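Local coordinates for glucose-6-phosphate 1-dehydrogenase (Mycobacterium avium, PDB 4LGV), which probably catalyses the NADP-dependent oxidation of glucose 6-phosphate to 6-phosphogluconolactone, the first step of the oxidative pentose phosphate pathway, at residues E266-A271 with N277-E282; E282-M287 with E434-E439. One frame throughout, in Å; residues are numbered along the deposited sequence.

Contact 1. Residues E266-A271 with N277-E282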
# COMPACT_ATOMS: atom_id res chain seq x y z
N GLU A 266 -8.10 15.71 -0.96
CA GLU A 266 -6.77 15.56 -1.48
C GLU A 266 -5.97 16.84 -1.14
O GLU A 266 -6.53 17.91 -0.98
CB GLU A 266 -6.78 15.35 -3.00
CG GLU A 266 -7.59 14.15 -3.42
CD GLU A 266 -7.07 12.84 -2.85
OE1 GLU A 266 -5.83 12.63 -2.85
OE2 GLU A 266 -7.89 11.98 -2.44
N PRO A 267 -4.64 16.71 -1.08
CA PRO A 267 -3.84 17.87 -0.77
C PRO A 267 -3.89 18.93 -1.87
O PRO A 267 -3.70 18.61 -3.00
CB PRO A 267 -2.40 17.30 -0.67
CG PRO A 267 -2.45 16.00 -1.37
CD PRO A 267 -3.83 15.48 -1.22
N PRO A 268 -4.10 20.19 -1.52
CA PRO A 268 -3.97 21.28 -2.49
C PRO A 268 -2.64 21.34 -3.16
O PRO A 268 -1.63 21.03 -2.54
CB PRO A 268 -4.14 22.57 -1.62
CG PRO A 268 -4.88 22.10 -0.39
CD PRO A 268 -4.43 20.67 -0.16
N VAL A 269 -2.62 21.83 -4.42
CA VAL A 269 -1.35 22.04 -5.15
C VAL A 269 -0.70 23.37 -4.92
O VAL A 269 0.34 23.63 -5.46
CB VAL A 269 -1.48 21.79 -6.67
CG1 VAL A 269 -1.83 20.36 -6.88
CG2 VAL A 269 -2.53 22.68 -7.30
N GLY A 270 -1.37 24.24 -4.18
CA GLY A 270 -0.81 25.52 -3.79
C GLY A 270 -1.33 25.92 -2.41
O GLY A 270 -2.20 25.29 -1.84
N ALA A 271 -0.83 27.05 -1.93
CA ALA A 271 -1.11 27.52 -0.60
C ALA A 271 -2.28 28.49 -0.58
O ALA A 271 -2.74 28.84 0.47
CB ALA A 271 0.12 28.19 -0.03
N ASN A 277 -10.04 25.65 -1.73
CA ASN A 277 -11.42 25.51 -2.11
C ASN A 277 -11.67 24.61 -3.35
O ASN A 277 -12.67 23.95 -3.38
CB ASN A 277 -12.03 26.91 -2.30
CG ASN A 277 -12.31 27.57 -0.98
OD1 ASN A 277 -12.62 26.91 -0.00
ND2 ASN A 277 -12.19 28.87 -0.95
N ASP A 278 -10.72 24.54 -4.29
CA ASP A 278 -10.77 23.53 -5.32
C ASP A 278 -10.81 22.12 -4.67
O ASP A 278 -11.57 21.29 -5.10
CB ASP A 278 -9.55 23.57 -6.26
CG ASP A 278 -9.58 24.74 -7.22
OD1 ASP A 278 -10.60 25.46 -7.30
OD2 ASP A 278 -8.54 25.03 -7.84
N LYS A 279 -10.02 21.88 -3.62
CA LYS A 279 -9.96 20.53 -3.09
C LYS A 279 -11.23 20.17 -2.32
O LYS A 279 -11.70 19.04 -2.38
CB LYS A 279 -8.75 20.37 -2.19
CG LYS A 279 -7.42 20.50 -2.92
CD LYS A 279 -7.14 19.29 -3.79
CE LYS A 279 -7.16 19.58 -5.26
NZ LYS A 279 -6.92 18.27 -5.96
N LYS A 280 -11.78 21.15 -1.60
CA LYS A 280 -12.97 20.92 -0.86
C LYS A 280 -14.12 20.60 -1.84
O LYS A 280 -14.87 19.69 -1.60
CB LYS A 280 -13.32 22.13 -0.00
CG LYS A 280 -12.39 22.45 1.18
CD LYS A 280 -13.15 23.45 2.05
CE LYS A 280 -12.34 24.41 2.87
NZ LYS A 280 -12.94 25.77 2.85
N ALA A 281 -14.25 21.38 -2.90
CA ALA A 281 -15.31 21.20 -3.84
C ALA A 281 -15.25 19.79 -4.44
O ALA A 281 -16.26 19.15 -4.59
CB ALA A 281 -15.26 22.25 -4.97
N GLU A 282 -14.06 19.32 -4.77
CA GLU A 282 -13.92 17.96 -5.29
C GLU A 282 -14.52 16.91 -4.37
O GLU A 282 -14.99 15.90 -4.85
CB GLU A 282 -12.45 17.55 -5.44
CG GLU A 282 -11.77 18.17 -6.59
CD GLU A 282 -10.34 17.64 -6.74
OE1 GLU A 282 -9.76 16.87 -5.82
OE2 GLU A 282 -9.80 18.05 -7.79
O HOH W 1 -10.09 16.91 -2.76

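Contact 2. Residues E282-M287 with E434-E439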
# COMPACT_ATOMS: atom_id res chain seq x y z
N GLU A 282 -14.06 19.32 -4.77
CA GLU A 282 -13.92 17.96 -5.29
C GLU A 282 -14.52 16.91 -4.37
O GLU A 282 -14.99 15.90 -4.85
CB GLU A 282 -12.45 17.55 -5.44
CG GLU A 282 -11.77 18.17 -6.59
CD GLU A 282 -10.34 17.64 -6.74
OE1 GLU A 282 -9.76 16.87 -5.82
OE2 GLU A 282 -9.80 18.05 -7.79
N VAL A 283 -14.38 17.10 -3.06
CA VAL A 283 -14.93 16.16 -2.11
C VAL A 283 -16.43 16.12 -2.28
O VAL A 283 -17.02 15.07 -2.41
CB VAL A 283 -14.61 16.55 -0.65
CG1 VAL A 283 -15.38 15.66 0.33
CG2 VAL A 283 -13.13 16.44 -0.37
N PHE A 284 -17.05 17.30 -2.26
CA PHE A 284 -18.51 17.38 -2.26
C PHE A 284 -19.06 16.80 -3.57
O PHE A 284 -20.15 16.18 -3.58
CB PHE A 284 -18.97 18.84 -2.07
CG PHE A 284 -18.57 19.46 -0.77
CD1 PHE A 284 -18.69 18.73 0.43
CD2 PHE A 284 -18.08 20.74 -0.73
CE1 PHE A 284 -18.33 19.30 1.63
CE2 PHE A 284 -17.70 21.31 0.48
CZ PHE A 284 -17.84 20.59 1.67
N ARG A 285 -18.32 16.97 -4.66
CA ARG A 285 -18.79 16.45 -5.97
C ARG A 285 -18.83 14.94 -6.03
O ARG A 285 -19.47 14.40 -6.90
CB ARG A 285 -17.96 17.02 -7.11
CG ARG A 285 -18.31 18.49 -7.25
CD ARG A 285 -17.58 19.22 -8.33
NE ARG A 285 -17.94 18.64 -9.62
CZ ARG A 285 -17.22 18.77 -10.73
NH1 ARG A 285 -16.07 19.41 -10.72
NH2 ARG A 285 -17.67 18.21 -11.84
N ALA A 286 -18.17 14.27 -5.11
CA ALA A 286 -18.16 12.82 -5.07
C ALA A 286 -19.09 12.31 -4.00
O ALA A 286 -19.11 11.10 -3.71
CB ALA A 286 -16.73 12.30 -4.80
N MET A 287 -19.85 13.21 -3.38
CA MET A 287 -20.82 12.80 -2.37
C MET A 287 -22.23 12.75 -2.96
O MET A 287 -22.70 13.71 -3.52
CB MET A 287 -20.83 13.79 -1.18
CG MET A 287 -19.52 13.85 -0.39
SD MET A 287 -19.47 14.97 1.02
CE MET A 287 -20.61 14.15 2.16
N GLU A 434 -18.61 29.72 -3.60
CA GLU A 434 -19.91 29.48 -4.21
C GLU A 434 -20.15 28.03 -4.64
O GLU A 434 -21.22 27.45 -4.40
CB GLU A 434 -20.02 30.49 -5.36
CG GLU A 434 -20.93 30.24 -6.54
CD GLU A 434 -20.56 31.19 -7.76
OE1 GLU A 434 -20.18 30.69 -8.84
OE2 GLU A 434 -20.64 32.44 -7.66
N ASP A 435 -19.17 27.43 -5.30
CA ASP A 435 -19.33 26.06 -5.80
C ASP A 435 -19.56 25.09 -4.61
O ASP A 435 -20.40 24.23 -4.68
CB ASP A 435 -18.14 25.65 -6.67
CG ASP A 435 -16.75 25.82 -5.96
OD1 ASP A 435 -16.61 26.42 -4.86
OD2 ASP A 435 -15.78 25.37 -6.53
N ALA A 436 -18.86 25.28 -3.51
CA ALA A 436 -19.06 24.44 -2.33
C ALA A 436 -20.44 24.66 -1.70
O ALA A 436 -21.13 23.73 -1.28
CB ALA A 436 -17.98 24.71 -1.31
N ILE A 437 -20.86 25.91 -1.66
CA ILE A 437 -22.16 26.22 -1.14
C ILE A 437 -23.23 25.42 -1.92
O ILE A 437 -24.09 24.78 -1.32
CB ILE A 437 -22.39 27.75 -1.18
CG1 ILE A 437 -21.34 28.49 -0.31
CG2 ILE A 437 -23.88 28.08 -1.03
CD1 ILE A 437 -21.81 29.01 1.01
N GLU A 438 -23.17 25.48 -3.23
CA GLU A 438 -24.18 24.83 -4.07
C GLU A 438 -24.13 23.32 -3.97
O GLU A 438 -25.15 22.69 -3.88
CB GLU A 438 -24.07 25.32 -5.50
CG GLU A 438 -24.42 26.80 -5.54
CD GLU A 438 -24.66 27.38 -6.93
OE1 GLU A 438 -24.91 26.61 -7.88
OE2 GLU A 438 -24.66 28.65 -7.01
N GLU A 439 -22.96 22.74 -3.89
CA GLU A 439 -22.86 21.31 -3.68
C GLU A 439 -23.40 20.89 -2.33
O GLU A 439 -24.05 19.87 -2.23
CB GLU A 439 -21.41 20.82 -3.77
CG GLU A 439 -20.78 20.86 -5.16
CD GLU A 439 -21.51 20.03 -6.18
OE1 GLU A 439 -22.01 18.92 -5.89
OE2 GLU A 439 -21.63 20.51 -7.31

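Contact 1. Residues E266-A271 with N277-E282
Lys279 lays the aliphatic part of its side chain against the backbone of Glu266, Pro267 and Pro268, and this is where the packing is tight. Its CG lies 3.6 Å from Pro268 CA and 3.9 Å from Pro268 CG, while CD comes 3.2 Å from Glu266 O. CG stands beside the backbone N, and bends at chi2 (-73°) and chi3 (113°) curl the chain so that NZ turns to the Glu282 carboxylate one helical turn on. In the salt bridge Lys279 NZ comes to within 3.2 Å of Glu282 OE1 from above the carboxylate plane, 39° out of it; NZ is also paired with Glu282 of the third subunit.

No direct hydrogen bond joins the two segments. Instead one water ties them, accepting from Glu266 N at 2.9 Å and donating to Lys279 O at 2.7 Å and to Glu282 OE1. The looser side lies at the glutamates: Glu266 CG approaches Glu282 OE1 no closer than 4.2 Å, and the Glu266 carboxylate is engaged instead by Arg329, in a salt bridge. Beyond Pro268 the loop parts from the helix, with exposed Ala271 well clear of it. The contact thus folds the linker after helix 246-264 back on helix 273-284, while helix 200-209 packs on both prolines through Phe208.

Contact 2. Residues E282-M287 with E434-E439
Segment 282-287, on helix 273-284, meets the first turns of helix 434-449 with Phe284 and Glu439 as the nearest backbone positions, their CA atoms 6.0 Å apart. Residues Phe284 to Met287 form a type I beta turn, closed by a bond of 3.0 Å from Met287 N to Phe284 O. On the other segment, Glu439 N bonds to Asp435 O within the helix.

No hydrogen bond crosses between the segments, so side-chain packing carries the contact. Phe284 CB rests 3.6 Å from Glu439 CB, and the ring reaches Ala436, whose methyl sits at the ring edge near its plane, 3.9 Å from CE2. Met287 SD also lies at an edge of this ring, in its plane. Arg285 and Glu439 meet through carbon: Arg285 CG is 3.7 Å from Glu439 CD, because the bend at chi2 (-59°) turns the carboxylate back over that methylene. The charged groups do not pair, with Arg285 NE 4.7 Å from Glu439 OE2 and the guanidinium and carboxylate planes 43° apart. Each has another partner: Arg285 bridges to Asp275 of the third subunit, Glu439 to Arg442.

Leu257 and Ala261 of helix 246-264 also touch Phe284, so the ring packs among side chains of three helices, 246-264, 273-284 and 434-449, in the alpha+beta C-terminal domain of glucose-6-phosphate dehydrogenases.

Overall arrangement
Contacts 1 and 2 follow one another along the chain and share helix 273-284, with Glu282 belonging to both; their centres are 12 Å apart. They also touch directly, Ala281 CB lying 3.5 Å from Asp435 OD2. Contact 1 is local, its segments separated by a few residues, whereas contact 2 brings in helix 434-449 from across 146 intervening residues rich in strands of the mixed sheet. Both lie in the C-terminal domain, on the same side of the chain's centre. Both also reach the third subunit, so helix 273-284 makes contacts both within its own chain and with the third subunit of the four-chain assembly.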